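Local coordinates for internalin C2 (PDB 4FHO), which is a leucine-rich-repeat internalin of Listeria monocytogenes that probably takes part in adhesion to, or invasion of, host cells, at residues Q80-L84 against L98-L103. Numbering follows the deposited sequence.
Sequences QITDL and LSGNPL
N101 reaches from 98-103 into 80-84 with its side-chain carbonyl: OD1 accepts the backbone N-H of I81 at 2.9 Å in a nearly straight bond (162° at the hydrogen), the donor tilted 16° from the carbonyl plane. I81 also covers that oxygen with carbon, its CB lying 3.3 Å from OD1, so the polar atom is buried yet satisfied. Next to it P102 rests on the neighbouring backbone through CD and CG; CD comes within 3.3 Å of I81 O, and CG meets the methyl CG2 of T82. The rigid ring gives both a firm surface, and its restricted phi suits P102 to the centre of an inverse gamma turn, closed by L103 N to N101 O.

Deeper in, three leucines pack together. L84 and L98 meet tip to tip through their CD1 methyls at 3.8 Å, while L103 crosses L84 at about a right angle and brings CD2 against both I81 O and L84 CD2. At the exposed T82, one water donates to both T82 O and L103 O; a second lies near both, but has more acceptors in reach than protons.

The asparagine is positioned from behind. With CG beside its own backbone N (chi1 -73°), the amide turns back and ND2 donates to L98 O at 2.9 Å, approaching from above that carbonyl's plane, on the face also used by N101 N. ND2 bonds to L76 O as well, so both ends of the amide are gripped and its rotation is fixed. The type II turn from L98 to N101 sets up this geometry, and G100 suits its positive phi. An asparagine buried in the turn after a short parallel strand, as in most repeats of this protein, is the consensus asparagine of the leucine-rich repeat, bonding main-chain groups of its own and the preceding coil.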
loop_
_atom_site.group_PDB
_atom_site.type_symbol
_atom_site.label_atom_id
_atom_site.label_comp_id
_atom_site.label_asym_id
_atom_site.label_seq_id
_atom_site.Cartn_x
_atom_site.Cartn_y
_atom_site.Cartn_z
ATOM N N GLN A 80 -6.327 7.590 -11.736
ATOM C CA GLN A 80 -7.434 8.314 -11.118
ATOM C C GLN A 80 -8.508 7.326 -10.677
ATOM O O GLN A 80 -9.678 7.493 -10.975
ATOM C CB GLN A 80 -7.983 9.380 -12.075
ATOM C CG GLN A 80 -6.962 10.470 -12.415
ATOM C CD GLN A 80 -5.991 10.057 -13.500
ATOM O OE1 GLN A 80 -6.391 9.491 -14.511
ATOM N NE2 GLN A 80 -4.697 10.287 -13.267
ATOM N N ILE A 81 -8.097 6.325 -9.908
ATOM C CA ILE A 81 -8.989 5.251 -9.466
ATOM C C ILE A 81 -9.665 5.746 -8.184
ATOM O O ILE A 81 -8.990 6.245 -7.302
ATOM C CB ILE A 81 -8.198 3.931 -9.227
ATOM C CG1 ILE A 81 -7.631 3.396 -10.562
ATOM C CG2 ILE A 81 -9.077 2.865 -8.587
ATOM C CD1 ILE A 81 -6.498 2.408 -10.408
ATOM N N THR A 82 -10.989 5.601 -8.105
ATOM C CA THR A 82 -11.789 5.968 -6.923
ATOM C C THR A 82 -12.428 4.776 -6.174
ATOM O O THR A 82 -12.809 4.936 -5.020
ATOM C CB THR A 82 -12.908 6.948 -7.329
ATOM O OG1 THR A 82 -13.755 6.345 -8.319
ATOM C CG2 THR A 82 -12.309 8.227 -7.925
ATOM N N ASP A 83 -12.543 3.607 -6.823
ATOM C CA ASP A 83 -13.292 2.449 -6.287
ATOM C C ASP A 83 -12.398 1.193 -6.317
ATOM O O ASP A 83 -11.995 0.734 -7.380
ATOM C CB ASP A 83 -14.556 2.217 -7.123
ATOM C CG ASP A 83 -15.438 1.066 -6.593
ATOM O OD1 ASP A 83 -15.266 0.618 -5.444
ATOM O OD2 ASP A 83 -16.322 0.617 -7.343
ATOM N N LEU A 84 -12.124 0.643 -5.146
ATOM C CA LEU A 84 -11.285 -0.551 -4.994
ATOM C C LEU A 84 -12.086 -1.835 -4.813
ATOM O O LEU A 84 -11.505 -2.895 -4.597
ATOM C CB LEU A 84 -10.319 -0.342 -3.818
ATOM C CG LEU A 84 -9.344 0.838 -3.969
ATOM C CD1 LEU A 84 -8.452 0.924 -2.746
ATOM C CD2 LEU A 84 -8.517 0.753 -5.250
ATOM N N LEU A 98 -0.843 1.846 -5.081
ATOM C CA LEU A 98 -1.959 2.726 -5.408
ATOM C C LEU A 98 -1.665 4.205 -5.221
ATOM O O LEU A 98 -2.595 5.025 -5.270
ATOM C CB LEU A 98 -3.168 2.297 -4.577
ATOM C CG LEU A 98 -3.793 0.953 -4.938
ATOM C CD1 LEU A 98 -4.858 0.633 -3.907
ATOM C CD2 LEU A 98 -4.380 0.993 -6.344
ATOM N N SER A 99 -0.382 4.542 -5.043
ATOM C CA SER A 99 0.108 5.921 -4.874
ATOM C C SER A 99 -0.476 6.924 -5.896
ATOM O O SER A 99 -0.496 6.637 -7.080
ATOM C CB SER A 99 1.647 5.927 -4.972
ATOM O OG SER A 99 2.168 7.245 -5.077
ATOM N N GLY A 100 -0.940 8.077 -5.418
ATOM C CA GLY A 100 -1.470 9.144 -6.280
ATOM C C GLY A 100 -2.943 9.046 -6.679
ATOM O O GLY A 100 -3.475 9.999 -7.235
ATOM N N ASN A 101 -3.606 7.914 -6.401
ATOM C CA ASN A 101 -4.998 7.719 -6.764
ATOM C C ASN A 101 -5.910 8.396 -5.750
ATOM O O ASN A 101 -5.654 8.301 -4.565
ATOM C CB ASN A 101 -5.369 6.222 -6.864
ATOM C CG ASN A 101 -4.795 5.560 -8.101
ATOM O OD1 ASN A 101 -5.353 5.668 -9.188
ATOM N ND2 ASN A 101 -3.664 4.877 -7.941
ATOM N N PRO A 102 -7.005 9.035 -6.202
ATOM C CA PRO A 102 -7.911 9.727 -5.264
ATOM C C PRO A 102 -8.824 8.741 -4.515
ATOM O O PRO A 102 -10.035 8.744 -4.721
ATOM C CB PRO A 102 -8.711 10.640 -6.207
ATOM C CG PRO A 102 -8.818 9.844 -7.438
ATOM C CD PRO A 102 -7.465 9.203 -7.591
ATOM N N LEU A 103 -8.251 7.910 -3.658
ATOM C CA LEU A 103 -8.990 6.829 -2.977
ATOM C C LEU A 103 -9.971 7.326 -1.917
ATOM O O LEU A 103 -11.092 6.841 -1.868
ATOM C CB LEU A 103 -8.045 5.804 -2.357
ATOM C CG LEU A 103 -7.016 5.164 -3.282
ATOM C CD1 LEU A 103 -6.109 4.287 -2.429
ATOM C CD2 LEU A 103 -7.657 4.380 -4.426
HETATM O O HOH W 1 -3.015 10.648 -10.466
HETATM O O HOH W 2 -13.484 7.261 -3.402
HETATM O O HOH W 3 -11.300 4.083 -2.682
#